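Local coordinates for protein multisubunit Na+/H+ antiporter, E subunit (Anoxybacillus flavithermus, PDB 6Z16) that probably serves as the E subunit of a multisubunit cation/proton antiporter of the CPA3 family, taking part in exchanging sodium ions for protons across the cell membrane, at residues 7-11 with 34-38; 56-60 with 152-156; 89-95 with 126-132. All blocks are in the same frame, centred on the assembly; numbering follows the deposited sequence.

Contact 1: 7-11 with 34-38; sequences LNVIL and GLFIL. With PTY (phosphatidylethanolamine), chain B.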
loop_
_atom_site.group_PDB
_atom_site.type_symbol
_atom_site.label_atom_id
_atom_site.label_comp_id
_atom_site.label_asym_id
_atom_site.label_seq_id
_atom_site.Cartn_x
_atom_site.Cartn_y
_atom_site.Cartn_z
ATOM N N LEU E 7 -12.211 -2.125 -4.989
ATOM C CA LEU E 7 -12.836 -3.094 -4.109
ATOM C C LEU E 7 -11.871 -4.227 -3.791
ATOM O O LEU E 7 -11.829 -4.714 -2.657
ATOM C CB LEU E 7 -14.111 -3.607 -4.769
ATOM C CG LEU E 7 -15.217 -4.141 -3.866
ATOM C CD1 LEU E 7 -16.535 -3.868 -4.535
ATOM C CD2 LEU E 7 -15.080 -5.614 -3.588
ATOM N N ASN E 8 -11.059 -4.622 -4.772
ATOM C CA ASN E 8 -10.016 -5.613 -4.535
ATOM C C ASN E 8 -8.940 -5.070 -3.597
ATOM O O ASN E 8 -8.420 -5.809 -2.748
ATOM C CB ASN E 8 -9.418 -6.037 -5.875
ATOM C CG ASN E 8 -8.830 -7.437 -5.856
ATOM O OD1 ASN E 8 -8.647 -8.043 -6.908
ATOM N ND2 ASN E 8 -8.517 -7.953 -4.674
ATOM N N VAL E 9 -8.616 -3.778 -3.717
ATOM C CA VAL E 9 -7.633 -3.173 -2.816
ATOM C C VAL E 9 -8.159 -3.131 -1.381
ATOM O O VAL E 9 -7.437 -3.466 -0.429
ATOM C CB VAL E 9 -7.233 -1.775 -3.324
ATOM C CG1 VAL E 9 -6.375 -1.045 -2.303
ATOM C CG2 VAL E 9 -6.457 -1.897 -4.615
ATOM N N ILE E 10 -9.431 -2.773 -1.199
ATOM C CA ILE E 10 -9.927 -2.694 0.171
ATOM C C ILE E 10 -10.195 -4.086 0.746
ATOM O O ILE E 10 -10.103 -4.273 1.962
ATOM C CB ILE E 10 -11.149 -1.757 0.278
ATOM C CG1 ILE E 10 -12.354 -2.230 -0.542
ATOM C CG2 ILE E 10 -10.768 -0.342 -0.131
ATOM C CD1 ILE E 10 -13.422 -2.969 0.250
ATOM N N LEU E 11 -10.485 -5.093 -0.091
ATOM C CA LEU E 11 -10.537 -6.460 0.425
ATOM C C LEU E 11 -9.159 -6.968 0.823
ATOM O O LEU E 11 -9.043 -7.745 1.775
ATOM C CB LEU E 11 -11.163 -7.418 -0.586
ATOM C CG LEU E 11 -12.672 -7.352 -0.807
ATOM C CD1 LEU E 11 -13.084 -8.346 -1.863
ATOM C CD2 LEU E 11 -13.405 -7.629 0.479
ATOM N N GLY E 34 -8.921 -11.714 -2.937
ATOM C CA GLY E 34 -9.954 -10.817 -3.414
ATOM C C GLY E 34 -10.188 -10.905 -4.906
ATOM O O GLY E 34 -11.305 -10.674 -5.369
ATOM N N LEU E 35 -9.153 -11.256 -5.673
ATOM C CA LEU E 35 -9.325 -11.499 -7.100
ATOM C C LEU E 35 -10.229 -12.699 -7.342
ATOM O O LEU E 35 -11.125 -12.653 -8.198
ATOM C CB LEU E 35 -7.959 -11.705 -7.754
ATOM C CG LEU E 35 -7.887 -11.981 -9.256
ATOM C CD1 LEU E 35 -8.442 -10.826 -10.049
ATOM C CD2 LEU E 35 -6.453 -12.266 -9.654
ATOM N N PHE E 36 -10.037 -13.764 -6.556
ATOM C CA PHE E 36 -10.914 -14.933 -6.653
ATOM C C PHE E 36 -12.346 -14.591 -6.247
ATOM O O PHE E 36 -13.311 -15.021 -6.900
ATOM C CB PHE E 36 -10.375 -16.069 -5.785
ATOM C CG PHE E 36 -9.088 -16.673 -6.285
ATOM C CD1 PHE E 36 -8.660 -16.475 -7.592
ATOM C CD2 PHE E 36 -8.303 -17.442 -5.440
ATOM C CE1 PHE E 36 -7.476 -17.027 -8.041
ATOM C CE2 PHE E 36 -7.120 -18.000 -5.884
ATOM C CZ PHE E 36 -6.707 -17.793 -7.186
ATOM N N ILE E 37 -12.495 -13.788 -5.189
ATOM C CA ILE E 37 -13.817 -13.427 -4.678
ATOM C C ILE E 37 -14.575 -12.548 -5.671
ATOM O O ILE E 37 -15.765 -12.765 -5.922
ATOM C CB ILE E 37 -13.668 -12.759 -3.302
ATOM C CG1 ILE E 37 -13.197 -13.790 -2.295
ATOM C CG2 ILE E 37 -14.968 -12.162 -2.825
ATOM C CD1 ILE E 37 -12.700 -13.200 -1.050
ATOM N N LEU E 38 -13.900 -11.562 -6.265
ATOM C CA LEU E 38 -14.522 -10.783 -7.329
ATOM C C LEU E 38 -14.772 -11.596 -8.588
ATOM O O LEU E 38 -15.658 -11.229 -9.368
ATOM C CB LEU E 38 -13.681 -9.567 -7.699
ATOM C CG LEU E 38 -13.940 -8.244 -6.989
ATOM C CD1 LEU E 38 -13.434 -8.239 -5.582
ATOM C CD2 LEU E 38 -13.288 -7.153 -7.774
HETATM C C1 PTY B . -21.453 -3.837 -3.697
HETATM C C2 PTY B . -20.941 -1.283 -9.383
HETATM C C3 PTY B . -22.388 -1.616 -8.968
HETATM O O4 PTY B . -20.874 -2.565 -3.328
HETATM C C5 PTY B . -21.174 -5.182 -5.822
HETATM C C6 PTY B . -20.497 -4.492 -4.663
HETATM O O7 PTY B . -19.495 -5.324 -3.973
HETATM C C8 PTY B . -19.846 -6.355 -3.171
HETATM O O10 PTY B . -20.907 -6.919 -3.200
HETATM C C11 PTY B . -18.731 -6.695 -2.229
HETATM C C12 PTY B . -18.159 -5.452 -1.565
HETATM C C13 PTY B . -18.184 -5.498 -0.050
HETATM C C14 PTY B . -17.289 -6.561 0.558
HETATM C C15 PTY B . -17.223 -6.488 2.074
HETATM C C16 PTY B . -16.673 -5.170 2.588
HETATM C C17 PTY B . -16.765 -5.001 4.096
HETATM C C18 PTY B . -15.959 -6.017 4.890
HETATM C C19 PTY B . -16.007 -5.799 6.394
HETATM C C20 PTY B . -15.514 -4.430 6.832
HETATM C C30 PTY B . -21.191 -2.063 -2.135
HETATM C C31 PTY B . -20.515 -0.742 -1.918
HETATM O O30 PTY B . -21.923 -2.604 -1.354
HETATM C C32 PTY B . -19.089 -0.870 -1.402
HETATM C C33 PTY B . -19.022 -1.438 0.005
HETATM C C34 PTY B . -17.692 -1.203 0.705
HETATM C C35 PTY B . -17.704 -1.592 2.175
HETATM C C36 PTY B . -16.447 -1.198 2.930
HETATM C C37 PTY B . -16.211 0.304 2.988
HETATM P P1 PTY B . -22.664 -3.619 -7.235
HETATM O O11 PTY B . -22.323 -2.115 -7.611
HETATM O O12 PTY B . -23.053 -4.222 -8.389
HETATM O O13 PTY B . -23.587 -3.677 -6.186
HETATM O O14 PTY B . -21.371 -4.199 -6.859
HETATM N N1 PTY B . -20.780 -1.547 -10.813
#
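The O/N end of the N8 side-chain amide meets the backbone of G34 and L35 and is gripped on both atoms by groups beyond the two segments: OD1 is hydrogen-bonded to Y50 OH and ND2 to Y31 O. These two bonds fix the rotation of the amide and satisfy a polar group that is buried. Toward G34 it makes only van der Waals contact, with N8 ND2 3.4 Å from G34 C. L35 N is near OD1, but the angle is too poor for a bond. With CG anti to the backbone N (chi1 -153°), N8 carries its amide across the gap between the helices to the backbone of 34-38. Glycine suits position 34, where the CA atoms of N8 and G34 come within 5.3 Å and a side chain would probably crowd the amide.

Apolar packing continues the contact. L38 CD1 is the shared point, 3.7 Å from L7 CD2 and 3.7 Å from L11 CD1, both leucines crossing it at a slant. The branched ends of leucine suit this place, since each methyl can meet a different neighbour. L7 CD1 lies 3.3 Å from O7 of the phosphatidylethanolamine, while L7 CD2 touches both L38 and lipid carbon C12. L11 divides its methyls similarly, CD2 being 4.0 Å from lipid carbon C14. I37 CG2 touches L11 CD1 more loosely, and I37 also packs on L21 of another protein chain.

The segments' axes approach to 9.4 Å with their directions 131° apart, as in a splayed antiparallel pair of successive helices. Together they form a helical hairpin whose one flank, at L7, joins F3, F44, F45 and H46 in a phosphatidylethanolamine pocket.

Contact 2: 56-60 with 152-156; sequences VIIKL and TIMEV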
loop_
_atom_site.group_PDB
_atom_site.type_symbol
_atom_site.label_atom_id
_atom_site.label_comp_id
_atom_site.label_asym_id
_atom_site.label_seq_id
_atom_site.Cartn_x
_atom_site.Cartn_y
_atom_site.Cartn_z
ATOM N N VAL E 56 -6.025 -5.485 -22.180
ATOM C CA VAL E 56 -6.106 -4.759 -23.443
ATOM C C VAL E 56 -5.447 -3.382 -23.371
ATOM O O VAL E 56 -5.021 -2.870 -24.410
ATOM C CB VAL E 56 -7.548 -4.652 -23.964
ATOM C CG1 VAL E 56 -8.142 -6.044 -24.126
ATOM C CG2 VAL E 56 -8.384 -3.800 -23.071
ATOM N N ILE E 57 -5.272 -2.781 -22.188
ATOM C CA ILE E 57 -4.460 -1.562 -22.196
ATOM C C ILE E 57 -2.973 -1.906 -22.267
ATOM O O ILE E 57 -2.179 -1.119 -22.802
ATOM C CB ILE E 57 -4.764 -0.623 -21.010
ATOM C CG1 ILE E 57 -4.420 -1.257 -19.662
ATOM C CG2 ILE E 57 -6.211 -0.150 -21.055
ATOM C CD1 ILE E 57 -4.447 -0.286 -18.499
ATOM N N ILE E 58 -2.574 -3.091 -21.783
ATOM C CA ILE E 58 -1.225 -3.591 -22.071
ATOM C C ILE E 58 -1.055 -3.828 -23.573
ATOM O O ILE E 58 0.006 -3.540 -24.156
ATOM C CB ILE E 58 -0.948 -4.853 -21.234
ATOM C CG1 ILE E 58 -0.816 -4.482 -19.755
ATOM C CG2 ILE E 58 0.296 -5.591 -21.699
ATOM C CD1 ILE E 58 -0.762 -5.668 -18.828
ATOM N N LYS E 59 -2.123 -4.298 -24.228
ATOM C CA LYS E 59 -2.123 -4.448 -25.681
ATOM C C LYS E 59 -1.967 -3.105 -26.390
ATOM O O LYS E 59 -1.227 -3.003 -27.374
ATOM C CB LYS E 59 -3.405 -5.146 -26.133
ATOM C CG LYS E 59 -3.474 -5.421 -27.618
ATOM C CD LYS E 59 -4.703 -6.235 -27.961
ATOM C CE LYS E 59 -4.817 -6.440 -29.460
ATOM N NZ LYS E 59 -3.696 -7.269 -29.980
ATOM N N LEU E 60 -2.641 -2.061 -25.898
ATOM C CA LEU E 60 -2.472 -0.736 -26.497
ATOM C C LEU E 60 -1.077 -0.167 -26.279
ATOM O O LEU E 60 -0.562 0.530 -27.160
ATOM C CB LEU E 60 -3.513 0.254 -25.981
ATOM C CG LEU E 60 -4.765 0.431 -26.845
ATOM C CD1 LEU E 60 -5.674 -0.758 -26.798
ATOM C CD2 LEU E 60 -5.524 1.689 -26.452
ATOM N N THR E 152 -10.235 -2.144 -31.337
ATOM C CA THR E 152 -9.603 -2.419 -30.052
ATOM C C THR E 152 -9.941 -1.339 -29.025
ATOM O O THR E 152 -10.144 -1.646 -27.844
ATOM C CB THR E 152 -8.093 -2.552 -30.239
ATOM O OG1 THR E 152 -7.836 -3.471 -31.305
ATOM C CG2 THR E 152 -7.448 -3.111 -28.992
ATOM N N ILE E 153 -10.067 -0.087 -29.473
ATOM C CA ILE E 153 -10.447 1.010 -28.583
ATOM C C ILE E 153 -11.904 0.873 -28.134
ATOM O O ILE E 153 -12.240 1.173 -26.980
ATOM C CB ILE E 153 -10.153 2.358 -29.276
ATOM C CG1 ILE E 153 -8.639 2.575 -29.359
ATOM C CG2 ILE E 153 -10.795 3.535 -28.575
ATOM C CD1 ILE E 153 -8.226 3.734 -30.215
ATOM N N MET E 154 -12.781 0.380 -29.016
ATOM C CA MET E 154 -14.155 0.080 -28.615
ATOM C C MET E 154 -14.210 -1.044 -27.590
ATOM O O MET E 154 -15.005 -0.989 -26.645
ATOM C CB MET E 154 -15.006 -0.288 -29.830
ATOM C CG MET E 154 -15.407 0.871 -30.720
ATOM S SD MET E 154 -16.531 2.024 -29.925
ATOM C CE MET E 154 -16.585 3.316 -31.157
ATOM N N GLU E 155 -13.378 -2.075 -27.752
ATOM C CA GLU E 155 -13.455 -3.167 -26.786
ATOM C C GLU E 155 -12.659 -2.904 -25.506
ATOM O O GLU E 155 -12.745 -3.713 -24.577
ATOM C CB GLU E 155 -13.030 -4.499 -27.424
ATOM C CG GLU E 155 -11.595 -4.606 -27.886
ATOM C CD GLU E 155 -10.662 -5.164 -26.826
ATOM O OE1 GLU E 155 -11.150 -5.825 -25.887
ATOM O OE2 GLU E 155 -9.443 -4.930 -26.934
ATOM N N VAL E 156 -11.885 -1.817 -25.428
ATOM C CA VAL E 156 -11.426 -1.355 -24.116
ATOM C C VAL E 156 -12.614 -0.898 -23.278
ATOM O O VAL E 156 -12.782 -1.310 -22.125
ATOM C CB VAL E 156 -10.385 -0.226 -24.249
ATOM C CG1 VAL E 156 -10.037 0.334 -22.873
ATOM C CG2 VAL E 156 -9.127 -0.714 -24.914
#
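V56 and V156 meet methyl to methyl at the middle of an apolar patch, V56 CG2 being 3.7 Å from V156 CG2 as the two side chains pass in opposite directions. The same V156 methyl touches L60 CD1 at 3.9 Å, and V156 CG1 reaches I57 CG2 more loosely. L60 CD1 also rests on T152 CG2, 3.7 Å away, while its other methyl, CD2, approaches I153 CG1. V56, T152 and V156 suit this seam because their beta-branched methyls sit close to the backbone, whereas the longer branched end of L60 reaches across to T152, I153 and V156.

The second kind of contact is between a carboxylate and an aliphatic group. E155 bends at chi2 (91°) and brings its carboxylate to V56, with E155 OE2 3.3 Å from V56 CG1. K59 NZ is 6.9 Å from E155 OE2, too far for a salt bridge, though the opposite charge may still favour the carboxylate's position. An alanine at V56 would probably open a gap beside V156 CG2, leaving it L60 as a neighbour here, and give the E155 carboxylate more freedom to turn.

T152 divides its two branches: CG2 joins the apolar contact, whereas OG1 is hydrogen-bonded to S148 O within its own helix, which settles the hydroxyl.

The two segments run nearly antiparallel, 149° apart, with axes 10.3 Å from each other. Helix 141-156 thus lies between helix 51-79 and helix 100-111, its T152 and V156 side meeting the predicted transmembrane part of the former, and I153 reaching E102, V105 and L106 of the latter and L97 just before it.

Contact 3: 89-95 with 126-132; sequences AIFALPT and STLYIHA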
loop_
_atom_site.group_PDB
_atom_site.type_symbol
_atom_site.label_atom_id
_atom_site.label_comp_id
_atom_site.label_asym_id
_atom_site.label_seq_id
_atom_site.Cartn_x
_atom_site.Cartn_y
_atom_site.Cartn_z
ATOM N N ALA E 89 -1.615 13.385 -49.372
ATOM C CA ALA E 89 -3.068 13.289 -49.353
ATOM C C ALA E 89 -3.596 13.877 -48.053
ATOM O O ALA E 89 -2.920 13.843 -47.028
ATOM C CB ALA E 89 -3.535 11.838 -49.500
ATOM N N ILE E 90 -4.811 14.417 -48.110
ATOM C CA ILE E 90 -5.591 14.757 -46.925
ATOM C C ILE E 90 -6.983 14.186 -47.131
ATOM O O ILE E 90 -7.617 14.448 -48.156
ATOM C CB ILE E 90 -5.659 16.277 -46.672
ATOM C CG1 ILE E 90 -4.294 16.834 -46.277
ATOM C CG2 ILE E 90 -6.663 16.604 -45.592
ATOM C CD1 ILE E 90 -4.254 18.339 -46.198
ATOM N N PHE E 91 -7.454 13.392 -46.173
ATOM C CA PHE E 91 -8.713 12.689 -46.356
ATOM C C PHE E 91 -9.470 12.605 -45.040
ATOM O O PHE E 91 -8.899 12.735 -43.953
ATOM C CB PHE E 91 -8.488 11.293 -46.960
ATOM C CG PHE E 91 -7.704 10.350 -46.088
ATOM C CD1 PHE E 91 -6.321 10.367 -46.090
ATOM C CD2 PHE E 91 -8.352 9.399 -45.322
ATOM C CE1 PHE E 91 -5.604 9.491 -45.310
ATOM C CE2 PHE E 91 -7.638 8.515 -44.546
ATOM C CZ PHE E 91 -6.259 8.559 -44.545
ATOM N N ALA E 92 -10.775 12.395 -45.160
ATOM C CA ALA E 92 -11.667 12.268 -44.022
ATOM C C ALA E 92 -11.879 10.807 -43.669
ATOM O O ALA E 92 -11.727 9.911 -44.500
ATOM C CB ALA E 92 -13.018 12.911 -44.319
ATOM N N LEU E 93 -12.248 10.575 -42.413
ATOM C CA LEU E 93 -12.669 9.258 -42.017
ATOM C C LEU E 93 -13.808 9.405 -41.020
ATOM O O LEU E 93 -13.740 10.268 -40.129
ATOM C CB LEU E 93 -11.507 8.448 -41.428
ATOM C CG LEU E 93 -10.793 8.867 -40.143
ATOM C CD1 LEU E 93 -11.335 8.139 -38.916
ATOM C CD2 LEU E 93 -9.310 8.678 -40.280
ATOM N N PRO E 94 -14.870 8.620 -41.162
ATOM C CA PRO E 94 -15.956 8.666 -40.182
ATOM C C PRO E 94 -15.535 8.019 -38.875
ATOM O O PRO E 94 -14.604 7.214 -38.815
ATOM C CB PRO E 94 -17.079 7.877 -40.857
ATOM C CG PRO E 94 -16.368 6.945 -41.767
ATOM C CD PRO E 94 -15.159 7.685 -42.262
ATOM N N THR E 95 -16.241 8.391 -37.813
ATOM C CA THR E 95 -15.872 7.986 -36.467
ATOM C C THR E 95 -17.136 7.621 -35.703
ATOM O O THR E 95 -18.160 8.297 -35.826
ATOM C CB THR E 95 -15.109 9.112 -35.748
ATOM O OG1 THR E 95 -14.035 9.562 -36.581
ATOM C CG2 THR E 95 -14.510 8.622 -34.440
ATOM N N SER E 126 -17.618 13.296 -35.009
ATOM C CA SER E 126 -18.168 12.413 -36.025
ATOM C C SER E 126 -17.249 12.157 -37.205
ATOM O O SER E 126 -17.452 11.153 -37.897
ATOM C CB SER E 126 -19.498 12.972 -36.550
ATOM O OG SER E 126 -19.304 14.211 -37.208
ATOM N N THR E 127 -16.260 13.010 -37.467
ATOM C CA THR E 127 -15.294 12.721 -38.516
ATOM C C THR E 127 -13.940 13.316 -38.150
ATOM O O THR E 127 -13.829 14.259 -37.355
ATOM C CB THR E 127 -15.769 13.216 -39.894
ATOM O OG1 THR E 127 -14.873 12.749 -40.909
ATOM C CG2 THR E 127 -15.838 14.722 -39.955
ATOM N N LEU E 128 -12.904 12.723 -38.732
ATOM C CA LEU E 128 -11.524 13.060 -38.419
ATOM C C LEU E 128 -10.773 13.192 -39.732
ATOM O O LEU E 128 -10.778 12.261 -40.542
ATOM C CB LEU E 128 -10.902 11.979 -37.524
ATOM C CG LEU E 128 -9.537 12.123 -36.851
ATOM C CD1 LEU E 128 -9.548 11.376 -35.540
ATOM C CD2 LEU E 128 -8.436 11.570 -37.721
ATOM N N TYR E 129 -10.146 14.344 -39.953
ATOM C CA TYR E 129 -9.338 14.544 -41.141
ATOM C C TYR E 129 -7.897 14.175 -40.818
ATOM O O TYR E 129 -7.483 14.205 -39.657
ATOM C CB TYR E 129 -9.455 15.989 -41.616
ATOM C CG TYR E 129 -10.867 16.350 -42.013
ATOM C CD1 TYR E 129 -11.346 16.062 -43.279
ATOM C CD2 TYR E 129 -11.735 16.946 -41.109
ATOM C CE1 TYR E 129 -12.639 16.385 -43.639
ATOM C CE2 TYR E 129 -13.026 17.261 -41.453
ATOM C CZ TYR E 129 -13.476 16.977 -42.720
ATOM O OH TYR E 129 -14.766 17.294 -43.077
ATOM N N ILE E 130 -7.147 13.777 -41.842
ATOM C CA ILE E 130 -5.832 13.185 -41.614
ATOM C C ILE E 130 -5.007 13.299 -42.890
ATOM O O ILE E 130 -5.523 13.145 -44.001
ATOM C CB ILE E 130 -5.982 11.727 -41.112
ATOM C CG1 ILE E 130 -4.641 11.043 -40.850
ATOM C CG2 ILE E 130 -6.882 10.943 -42.007
ATOM C CD1 ILE E 130 -4.785 9.821 -40.017
ATOM N N HIS E 131 -3.721 13.597 -42.711
ATOM C CA HIS E 131 -2.780 13.833 -43.799
ATOM C C HIS E 131 -1.928 12.585 -44.016
ATOM O O HIS E 131 -1.064 12.259 -43.195
ATOM C CB HIS E 131 -1.913 15.051 -43.487
ATOM C CG HIS E 131 -0.898 15.364 -44.542
ATOM N ND1 HIS E 131 0.366 14.816 -44.540
ATOM C CD2 HIS E 131 -0.957 16.166 -45.630
ATOM C CE1 HIS E 131 1.039 15.265 -45.582
ATOM N NE2 HIS E 131 0.259 16.086 -46.261
ATOM N N ALA E 132 -2.164 11.905 -45.132
ATOM C CA ALA E 132 -1.365 10.759 -45.525
ATOM C C ALA E 132 -0.116 11.197 -46.276
ATOM O O ALA E 132 -0.179 12.026 -47.189
ATOM C CB ALA E 132 -2.179 9.814 -46.404
#
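L93 O accepts two bonds from the facing strand, from L128 N at 2.9 Å (N-H...O 157°) and from T127 OG1 at 2.8 Å. The backbone donor lies in the carbonyl plane, but the hydroxyl comes in from well above it, so the two do not compete for one direction. Threonine suits the place: with OG1 anti to its backbone N (chi1 -172°), the side chain reaches this carbonyl. F91 and I130 form another hydrogen-bonded pair, in which the bond from F91 N to I130 O is nearly straight at 164°. L93 N also donates to L128 O, and A89 and A132 join at the far end, where the bond from A132 N is weak. Beyond the strands, T95 N makes another weak bond to S126 O.

On the face with F91, L93, L128 and I130, the F91 side chain leans over toward strand 127-132, side by side with I130, and I130 CG2 sits over one face of the ring, toward its rim, 3.6 Å from the F91 ring centroid, a CH-pi contact. A132 CB lies at the ring's edge, 3.6 Å from F91 CE1, where the short side chain of alanine fits beside the ring. L93 CD2 crosses to I130 CG2 at 3.7 Å. K146 of helix 141-156 touches F91, L93 and I130 on this face.

On the other face, A92 CB lies obliquely near the Y129 ring, and I90 CG1 reaches the edge of the H131 imidazole, 3.5 Å from H131 CD2. H131 ND1 is hydrogen-bonded to H42 of another protein chain, against which this face packs.

Strand 127-132 also pairs with 116-121, making it the central strand of a three-stranded antiparallel sheet, in which helix 100-111 connects the two outer strands, 89-94 and 116-121, as in a split beta-alpha-beta crossover.

In the fold
The three contacts trace the length of the chain. Contact 1 joins helices 3-18 and 24-40, and closes before contact 2 opens on the next helix, 51-79; their centres are 23 Å apart. Contact 3 lies within the sequence that contact 2 brackets, between helix 51-79 and helix 141-156, with centres 22 Å apart and nearest atoms about 6 Å apart. Contacts 1 and 3 sit on opposite sides of the chain's centre, 43 Å between centres. A lipid-bound helical hairpin at one end is thus linked, through long helix 51-79, to an alpha-beta unit at the other, and contact 2 docks that unit's last helix back onto the predicted membrane-spanning part.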